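Long-range contacts in CCN family member 3 (Rattus norvegicus, PDB 5NB8), which binds integrins and membrane receptors such as NOTCH1 to regulate cell proliferation, adhesion, migration and differentiation, the chain here being its von Willebrand factor type C domain: residues M1-C6 with C29-I34; P21-Y25 with E62-K66; D50-K55 with K66-G70. All blocks are in the same frame, centred on the assembly; numbering follows the deposited sequence.

Contact 1 (M1-C6 with C29-I34)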
loop_
_atom_site.group_PDB
_atom_site.type_symbol
_atom_site.label_atom_id
_atom_site.label_comp_id
_atom_site.label_asym_id
_atom_site.label_seq_id
_atom_site.Cartn_x
_atom_site.Cartn_y
_atom_site.Cartn_z
ATOM N N MET A 1 -5.034 -10.588 22.669
ATOM C CA MET A 1 -4.514 -11.847 23.196
ATOM C C MET A 1 -3.702 -12.589 22.130
ATOM O O MET A 1 -3.846 -12.340 20.929
ATOM C CB MET A 1 -5.657 -12.733 23.705
ATOM C CG MET A 1 -5.245 -13.766 24.749
ATOM S SD MET A 1 -6.614 -14.821 25.272
ATOM C CE MET A 1 -7.816 -13.600 25.800
ATOM N N GLU A 2 -2.855 -13.509 22.583
ATOM C CA GLU A 2 -1.989 -14.260 21.684
ATOM C C GLU A 2 -2.789 -15.308 20.920
ATOM O O GLU A 2 -3.578 -16.054 21.508
ATOM C CB GLU A 2 -0.864 -14.924 22.471
ATOM C CG GLU A 2 0.008 -13.936 23.215
ATOM C CD GLU A 2 0.947 -14.610 24.184
ATOM O OE1 GLU A 2 0.458 -15.318 25.093
ATOM O OE2 GLU A 2 2.176 -14.440 24.023
ATOM N N GLY A 3 -2.575 -15.363 19.605
ATOM C CA GLY A 3 -3.252 -16.313 18.748
ATOM C C GLY A 3 -4.599 -15.868 18.219
ATOM O O GLY A 3 -5.236 -16.630 17.481
ATOM N N ASP A 4 -5.052 -14.671 18.577
ATOM C CA ASP A 4 -6.327 -14.159 18.095
ATOM C C ASP A 4 -6.307 -13.953 16.583
ATOM O O ASP A 4 -5.274 -13.640 15.992
ATOM C CB ASP A 4 -6.650 -12.831 18.772
ATOM C CG ASP A 4 -7.234 -13.012 20.152
ATOM O OD1 ASP A 4 -7.579 -14.158 20.490
ATOM O OD2 ASP A 4 -7.351 -12.018 20.886
ATOM N N ASN A 5 -7.474 -14.135 15.967
ATOM C CA ASN A 5 -7.720 -13.751 14.581
ATOM C C ASN A 5 -7.995 -12.249 14.501
ATOM O O ASN A 5 -8.129 -11.561 15.515
ATOM C CB ASN A 5 -8.893 -14.547 14.017
ATOM C CG ASN A 5 -8.687 -16.059 14.125
ATOM O OD1 ASN A 5 -7.571 -16.561 14.019
ATOM N ND2 ASN A 5 -9.771 -16.780 14.344
ATOM N N CYS A 6 -8.078 -11.736 13.272
ATOM C CA CYS A 6 -8.319 -10.329 12.991
ATOM C C CYS A 6 -9.506 -10.179 12.052
ATOM O O CYS A 6 -9.798 -11.062 11.249
ATOM C CB CYS A 6 -7.116 -9.651 12.323
ATOM S SG CYS A 6 -5.488 -9.909 13.034
ATOM N N CYS A 29 -2.064 -10.466 9.642
ATOM C CA CYS A 29 -2.766 -10.500 10.913
ATOM C C CYS A 29 -1.842 -11.114 11.959
ATOM O O CYS A 29 -1.323 -12.216 11.755
ATOM C CB CYS A 29 -4.048 -11.313 10.775
ATOM S SG CYS A 29 -4.839 -11.705 12.340
ATOM N N ARG A 30 -1.626 -10.406 13.067
ATOM C CA ARG A 30 -0.744 -10.873 14.143
ATOM C C ARG A 30 -1.474 -10.684 15.467
ATOM O O ARG A 30 -1.554 -9.561 15.971
ATOM C CB ARG A 30 0.590 -10.119 14.173
ATOM C CG ARG A 30 1.390 -10.071 12.870
ATOM C CD ARG A 30 2.757 -9.413 13.079
ATOM N NE ARG A 30 3.454 -9.215 11.808
ATOM C CZ ARG A 30 3.237 -8.184 10.994
ATOM N NH1 ARG A 30 3.905 -8.081 9.852
ATOM N NH2 ARG A 30 2.353 -7.252 11.325
ATOM N N ASP A 31 -1.995 -11.780 16.025
ATOM C CA ASP A 31 -2.596 -11.773 17.353
ATOM C C ASP A 31 -3.666 -10.692 17.481
ATOM O O ASP A 31 -3.687 -9.919 18.441
ATOM C CB ASP A 31 -1.517 -11.609 18.424
ATOM C CG ASP A 31 -0.429 -12.664 18.311
ATOM O OD1 ASP A 31 -0.748 -13.866 18.436
ATOM O OD2 ASP A 31 0.737 -12.303 18.056
ATOM N N GLY A 32 -4.548 -10.617 16.485
ATOM C CA GLY A 32 -5.673 -9.710 16.539
ATOM C C GLY A 32 -5.427 -8.338 15.952
ATOM O O GLY A 32 -6.360 -7.530 15.905
ATOM N N GLN A 33 -4.211 -8.034 15.517
ATOM C CA GLN A 33 -3.909 -6.717 14.963
ATOM C C GLN A 33 -3.328 -6.860 13.564
ATOM O O GLN A 33 -2.427 -7.675 13.348
ATOM C CB GLN A 33 -2.941 -5.960 15.867
ATOM C CG GLN A 33 -2.546 -4.596 15.314
ATOM C CD GLN A 33 -1.808 -3.791 16.358
ATOM O OE1 GLN A 33 -0.895 -4.298 17.008
ATOM N NE2 GLN A 33 -2.225 -2.553 16.557
ATOM N N ILE A 34 -3.843 -6.072 12.613
ATOM C CA ILE A 34 -3.367 -6.072 11.231
ATOM C C ILE A 34 -2.257 -5.048 11.072
ATOM O O ILE A 34 -2.426 -3.876 11.433
ATOM C CB ILE A 34 -4.487 -5.741 10.232
ATOM C CG1 ILE A 34 -5.623 -6.760 10.285
ATOM C CG2 ILE A 34 -3.877 -5.647 8.804
ATOM C CD1 ILE A 34 -5.286 -8.074 9.661
#

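Contact 2 (P21-Y25 with E62-K66)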
loop_
_atom_site.group_PDB
_atom_site.type_symbol
_atom_site.label_atom_id
_atom_site.label_comp_id
_atom_site.label_asym_id
_atom_site.label_seq_id
_atom_site.Cartn_x
_atom_site.Cartn_y
_atom_site.Cartn_z
ATOM N N PRO A 21 -5.368 -6.175 0.461
ATOM C CA PRO A 21 -6.648 -5.494 0.241
ATOM C C PRO A 21 -6.702 -4.822 -1.123
ATOM O O PRO A 21 -7.794 -4.652 -1.676
ATOM C CB PRO A 21 -6.714 -4.483 1.388
ATOM C CG PRO A 21 -5.255 -4.170 1.693
ATOM C CD PRO A 21 -4.487 -5.448 1.392
ATOM N N ASN A 22 -5.547 -4.455 -1.673
ATOM C CA ASN A 22 -5.394 -3.996 -3.052
ATOM C C ASN A 22 -3.965 -4.328 -3.473
ATOM O O ASN A 22 -3.171 -4.831 -2.672
ATOM C CB ASN A 22 -5.714 -2.496 -3.182
ATOM C CG ASN A 22 -4.925 -1.643 -2.195
ATOM O OD1 ASN A 22 -3.694 -1.719 -2.131
ATOM N ND2 ASN A 22 -5.630 -0.865 -1.387
ATOM N N CYS A 23 -3.629 -4.037 -4.737
ATOM C CA CYS A 23 -2.301 -4.355 -5.264
ATOM C C CYS A 23 -1.188 -3.545 -4.610
ATOM O O CYS A 23 -0.013 -3.913 -4.733
ATOM C CB CYS A 23 -2.273 -4.136 -6.786
ATOM S SG CYS A 23 -2.361 -2.389 -7.274
ATOM N N GLN A 24 -1.521 -2.469 -3.905
ATOM C CA GLN A 24 -0.517 -1.582 -3.340
ATOM C C GLN A 24 -0.054 -1.980 -1.941
ATOM O O GLN A 24 0.939 -1.422 -1.460
ATOM C CB GLN A 24 -1.057 -0.151 -3.318
ATOM C CG GLN A 24 -1.390 0.371 -4.730
ATOM C CD GLN A 24 -1.535 1.870 -4.771
ATOM O OE1 GLN A 24 -1.550 2.520 -3.728
ATOM N NE2 GLN A 24 -1.626 2.435 -5.974
ATOM N N TYR A 25 -0.723 -2.919 -1.271
ATOM C CA TYR A 25 -0.371 -3.222 0.118
ATOM C C TYR A 25 -0.377 -4.720 0.395
ATOM O O TYR A 25 -1.138 -5.480 -0.206
ATOM C CB TYR A 25 -1.314 -2.505 1.089
ATOM C CG TYR A 25 -0.878 -1.084 1.314
ATOM C CD1 TYR A 25 -1.324 -0.061 0.492
ATOM C CD2 TYR A 25 0.014 -0.769 2.326
ATOM C CE1 TYR A 25 -0.910 1.249 0.686
ATOM C CE2 TYR A 25 0.442 0.533 2.521
ATOM C CZ TYR A 25 -0.026 1.537 1.690
ATOM O OH TYR A 25 0.389 2.832 1.883
ATOM N N GLU A 62 -0.932 -0.320 -14.659
ATOM C CA GLU A 62 0.112 -0.352 -13.646
ATOM C C GLU A 62 -0.521 -0.232 -12.278
ATOM O O GLU A 62 -1.426 0.584 -12.072
ATOM C CB GLU A 62 1.117 0.785 -13.829
ATOM C CG GLU A 62 1.994 0.666 -15.056
ATOM C CD GLU A 62 3.332 0.055 -14.724
ATOM O OE1 GLU A 62 3.513 -0.386 -13.566
ATOM O OE2 GLU A 62 4.203 0.019 -15.613
ATOM N N CYS A 63 -0.020 -1.027 -11.329
ATOM C CA CYS A 63 -0.512 -0.908 -9.965
ATOM C C CYS A 63 -0.139 0.444 -9.368
ATOM O O CYS A 63 -0.991 1.145 -8.818
ATOM C CB CYS A 63 0.032 -2.044 -9.097
ATOM S SG CYS A 63 -0.382 -1.810 -7.360
ATOM N N CYS A 64 1.128 0.826 -9.464
ATOM C CA CYS A 64 1.644 1.967 -8.721
ATOM C C CYS A 64 1.600 3.240 -9.553
ATOM O O CYS A 64 1.750 3.209 -10.774
ATOM C CB CYS A 64 3.080 1.698 -8.281
ATOM S SG CYS A 64 3.225 0.220 -7.264
ATOM N N GLU A 65 1.407 4.362 -8.867
ATOM C CA GLU A 65 1.434 5.665 -9.510
ATOM C C GLU A 65 2.854 6.024 -9.913
ATOM O O GLU A 65 3.828 5.611 -9.277
ATOM C CB GLU A 65 0.867 6.736 -8.583
ATOM C CG GLU A 65 -0.637 6.647 -8.412
ATOM C CD GLU A 65 -1.036 5.998 -7.110
ATOM O OE1 GLU A 65 -2.035 6.448 -6.513
ATOM O OE2 GLU A 65 -0.347 5.050 -6.676
ATOM N N LYS A 66 2.960 6.812 -10.983
ATOM C CA LYS A 66 4.231 7.191 -11.582
ATOM C C LYS A 66 4.348 8.704 -11.649
ATOM O O LYS A 66 3.347 9.423 -11.697
ATOM C CB LYS A 66 4.391 6.612 -12.993
ATOM C CG LYS A 66 4.202 5.101 -13.094
ATOM C CD LYS A 66 5.202 4.356 -12.234
ATOM C CE LYS A 66 4.905 2.863 -12.209
ATOM N NZ LYS A 66 5.958 2.126 -11.464
#

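Contact 3 (D50-K55 with K66-G70). With IMD (imidazole), chain E.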
loop_
_atom_site.group_PDB
_atom_site.type_symbol
_atom_site.label_atom_id
_atom_site.label_comp_id
_atom_site.label_asym_id
_atom_site.label_seq_id
_atom_site.Cartn_x
_atom_site.Cartn_y
_atom_site.Cartn_z
ATOM N N ASP A 50 12.796 21.703 -15.599
ATOM C CA ASP A 50 11.740 21.494 -16.578
ATOM C C ASP A 50 10.531 20.791 -15.983
ATOM O O ASP A 50 9.645 20.355 -16.727
ATOM C CB ASP A 50 12.279 20.693 -17.759
ATOM C CG ASP A 50 13.495 21.343 -18.394
ATOM O OD1 ASP A 50 13.484 22.577 -18.591
ATOM O OD2 ASP A 50 14.468 20.617 -18.691
ATOM N N CYS A 51 10.470 20.676 -14.662
ATOM C CA CYS A 51 9.436 19.902 -13.975
ATOM C C CYS A 51 9.087 20.653 -12.694
ATOM O O CYS A 51 9.504 20.277 -11.593
ATOM C CB CYS A 51 9.942 18.483 -13.692
ATOM S SG CYS A 51 8.720 17.198 -13.390
ATOM N N PRO A 52 8.347 21.758 -12.813
ATOM C CA PRO A 52 8.145 22.614 -11.638
ATOM C C PRO A 52 7.160 22.039 -10.650
ATOM O O PRO A 52 7.210 22.388 -9.465
ATOM C CB PRO A 52 7.626 23.930 -12.244
ATOM C CG PRO A 52 7.954 23.851 -13.709
ATOM C CD PRO A 52 7.825 22.392 -14.032
ATOM N N ALA A 53 6.267 21.166 -11.104
ATOM C CA ALA A 53 5.169 20.655 -10.291
ATOM C C ALA A 53 5.101 19.143 -10.461
ATOM O O ALA A 53 4.167 18.620 -11.083
ATOM C CB ALA A 53 3.851 21.328 -10.683
ATOM N N PRO A 54 6.088 18.410 -9.942
ATOM C CA PRO A 54 6.022 16.946 -10.020
ATOM C C PRO A 54 4.775 16.445 -9.316
ATOM O O PRO A 54 4.426 16.914 -8.233
ATOM C CB PRO A 54 7.296 16.489 -9.292
ATOM C CG PRO A 54 8.198 17.681 -9.309
ATOM C CD PRO A 54 7.283 18.864 -9.214
ATOM N N LYS A 55 4.096 15.493 -9.946
ATOM C CA LYS A 55 2.888 14.921 -9.364
ATOM C C LYS A 55 2.796 13.452 -9.756
ATOM O O LYS A 55 3.036 13.103 -10.916
ATOM C CB LYS A 55 1.655 15.704 -9.832
ATOM C CG LYS A 55 0.327 15.222 -9.294
ATOM C CD LYS A 55 -0.794 16.156 -9.755
ATOM C CE LYS A 55 -2.171 15.576 -9.455
ATOM N NZ LYS A 55 -2.323 15.201 -8.018
ATOM N N LYS A 66 2.960 6.812 -10.983
ATOM C CA LYS A 66 4.231 7.191 -11.582
ATOM C C LYS A 66 4.348 8.704 -11.649
ATOM O O LYS A 66 3.347 9.423 -11.697
ATOM C CB LYS A 66 4.391 6.612 -12.993
ATOM C CG LYS A 66 4.202 5.101 -13.094
ATOM C CD LYS A 66 5.202 4.356 -12.234
ATOM C CE LYS A 66 4.905 2.863 -12.209
ATOM N NZ LYS A 66 5.958 2.126 -11.464
ATOM N N TRP A 67 5.586 9.182 -11.710
ATOM C CA TRP A 67 5.830 10.617 -11.672
ATOM C C TRP A 67 5.561 11.249 -13.029
ATOM O O TRP A 67 5.897 10.680 -14.069
ATOM C CB TRP A 67 7.265 10.914 -11.233
ATOM C CG TRP A 67 7.488 10.725 -9.745
ATOM C CD1 TRP A 67 8.171 9.710 -9.148
ATOM C CD2 TRP A 67 6.994 11.557 -8.677
ATOM N NE1 TRP A 67 8.138 9.852 -7.776
ATOM C CE2 TRP A 67 7.422 10.976 -7.460
ATOM C CE3 TRP A 67 6.239 12.735 -8.633
ATOM C CZ2 TRP A 67 7.139 11.547 -6.207
ATOM C CZ3 TRP A 67 5.947 13.298 -7.390
ATOM C CH2 TRP A 67 6.391 12.696 -6.194
ATOM N N THR A 68 4.930 12.422 -13.003
ATOM C CA THR A 68 4.693 13.259 -14.176
ATOM C C THR A 68 5.097 14.681 -13.837
ATOM O O THR A 68 5.310 15.032 -12.669
ATOM C CB THR A 68 3.222 13.254 -14.614
ATOM O OG1 THR A 68 2.468 14.085 -13.723
ATOM C CG2 THR A 68 2.638 11.836 -14.576
ATOM N N CYS A 69 5.168 15.504 -14.876
ATOM C CA CYS A 69 5.455 16.927 -14.753
ATOM C C CYS A 69 4.181 17.672 -15.127
ATOM O O CYS A 69 3.801 17.707 -16.302
ATOM C CB CYS A 69 6.632 17.320 -15.648
ATOM S SG CYS A 69 8.190 16.453 -15.261
ATOM N N GLY A 70 3.510 18.239 -14.129
ATOM C CA GLY A 70 2.283 18.986 -14.359
ATOM C C GLY A 70 2.502 20.464 -14.631
ATOM O O GLY A 70 1.966 21.025 -15.590
HETATM N N1 IMD E . 4.924 8.048 -16.124
HETATM C C2 IMD E . 5.668 6.967 -16.444
HETATM N N3 IMD E . 4.943 6.171 -17.258
HETATM C C4 IMD E . 3.739 6.745 -17.456
HETATM C C5 IMD E . 3.729 7.932 -16.740
#

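Contact 1 (M1-C6 with C29-I34)
The backbone N of Gly-3 donates to Asp-31 OD1 over 2.6 Å, and the angle of 172° at the hydrogen makes this a short, nearly straight bond. The N-H meets OD1 on the anti side of the carboxylate, slightly out of its plane. With Asp-31 CG anti to its own carbonyl carbon (chi1 -55°), the carboxylate swings from the tip of a type I' turn, Arg-30 to Gln-33, to the type II turn formed by Met-1 to Asp-4. Gly-3 has positive phi at the bend of that second turn, and Gly-32 likewise in the first. The charge on the Asp-31 carboxylate would be expected to strengthen the bond; the carboxylate of Glu-2, poorly ordered, stays well away from it.

Close backbone passages follow: Gly-32 CA lies 3.2 Å from Asn-5 O in a well-directed CA-H...O contact, and the Asp-4 side chain adds CB, 3.8 Å from Gly-32 N.

The covalent tie is the disulfide of Cys-6 and Cys-29, its chi3 of 87° close to the relaxed right angle. Both residues are buried, and Cys-6 SG reaches within 3.3 Å of Gly-32 C. Ile-34 brings CD1 to 3.6 Å from Cys-6 CB, an apolar touch beside the bridge.

The disulfide thus fastens the start of strand 6-8 to the hairpin of strands 25-30 and 33-38. Asn-15 pairs with both segments, through Asp-31 N and Asn-5 OD1, while Cys-6 bonds by its backbone to Tyr-13 of strand 11-13 and the side chain of Cys-29 rests on Tyr-13.

Contact 2 (P21-Y25 with E62-K66)
Cys-23 and Cys-63 are covalently joined, SG to SG at 2.1 Å with chi3 near a right angle. The close-packed part of the contact is the side chain of Gln-24 set against Cys-63 and Glu-65. Cys-63 SG stands anti to its backbone N (chi1 173°), which carries it out toward Cys-23, and the CG of Gln-24 lies alongside the same sulfur, 3.6 Å from Cys-63 SG.

From there the extended Gln-24 chain carries its amide to two acceptors. NE2 donates to Cys-63 O at 3.2 Å, with 159° at the hydrogen and the oxygen close to the amide plane. It also donates to Glu-65 OE2 at 3.0 Å, a more bent bond that arrives from above the carboxylate plane; amide and carboxylate are turned 52° apart, and the two side chains cross at about a right angle. With two acceptors, the rotation of the amide is well defined.

In this von Willebrand factor type C domain the bridge links the loop between strands 18-19 and 25-30 to the loop between strands 54-57 and 66-69, beside another disulfide, Cys-64 to Cys-40. On the N-terminal side Asn-22 OD1 accepts from Gln-24 N at 2.9 Å, an Asx turn within the type I turn of Asn-22 to Tyr-25, which probably helps to set the bend that presents Gln-24.

The Cys-23 end of the bridge is looser: Cys-23 is exposed, and 202 Å² is buried between the segments, both sides summed.

Contact 3 (D50-K55 with K66-G70)
Lys-55 and Thr-68 form an antiparallel hydrogen-bonded pair in the beta hairpin of strands 54-57 and 66-69, which closes the C-terminal end of the modelled von Willebrand factor type C domain; next to it, Pro-54 and Cys-69 form a non-hydrogen-bonded pair.

Among the polar contacts, Lys-55 N donates to Thr-68 O at 3.0 Å, and in return Lys-55 O is gripped twice by Thr-68. Thr-68 N lies 2.9 Å from Lys-55 O, while the hydroxyl OG1 of Thr-68 donates to the same oxygen from the opposite face of the carbonyl plane. OG1 takes the place between the backbone N and the carbonyl carbon (chi1 76°), which turns the hydroxyl back onto the partner strand. Further along, Gly-70 N adds a bond of 3.1 Å to Ala-53 O, its donor lying above the carbonyl plane. At the non-hydrogen-bonded pair, Pro-54 CA makes a CA-H...O contact with Thr-68 O.

The covalent contact is the disulfide of Cys-51 and Cys-69, with chi3 of -99°; it ties Cys-69 to the loop before Pro-54.

The apolar contact is made by the six-membered side of the Trp-67 indole, whose CZ3 lies 4.0 Å from Pro-54 CB. Leu-45 touches both Pro-54 and Trp-67, and NE1 donates to Asp-43 OD1, which probably helps fix the ring's rotation.

An imidazole, probably from the crystallisation liquor, settles outside the strand: its N1 makes a weak bond to Trp-67 O at 3.5 Å and lies equally far from Lys-66 CB.

How the contacts relate
All three contacts lie at the surface of this elongated domain, and each holds one disulfide. Only contact 1 has buried residues, its two cysteines. Contacts 1 and 3 stand on opposite sides of the chain's centre, their own centres about 41 Å apart, whereas contact 2 sits about 7 Å from that centre. Contact 1 joins the N-terminal segment to the 25-30/33-38 hairpin, contact 3 pairs the strands of the 54-57/66-69 hairpin, and contact 2 links the loops leading into strands 25-30 and 66-69. Contacts 2 and 3 share Lys-66. Beside the disulfides, contact 3 has backbone pairing, contact 2 a side-chain amide with two acceptors, and contact 1 a single carboxylate-to-backbone bond.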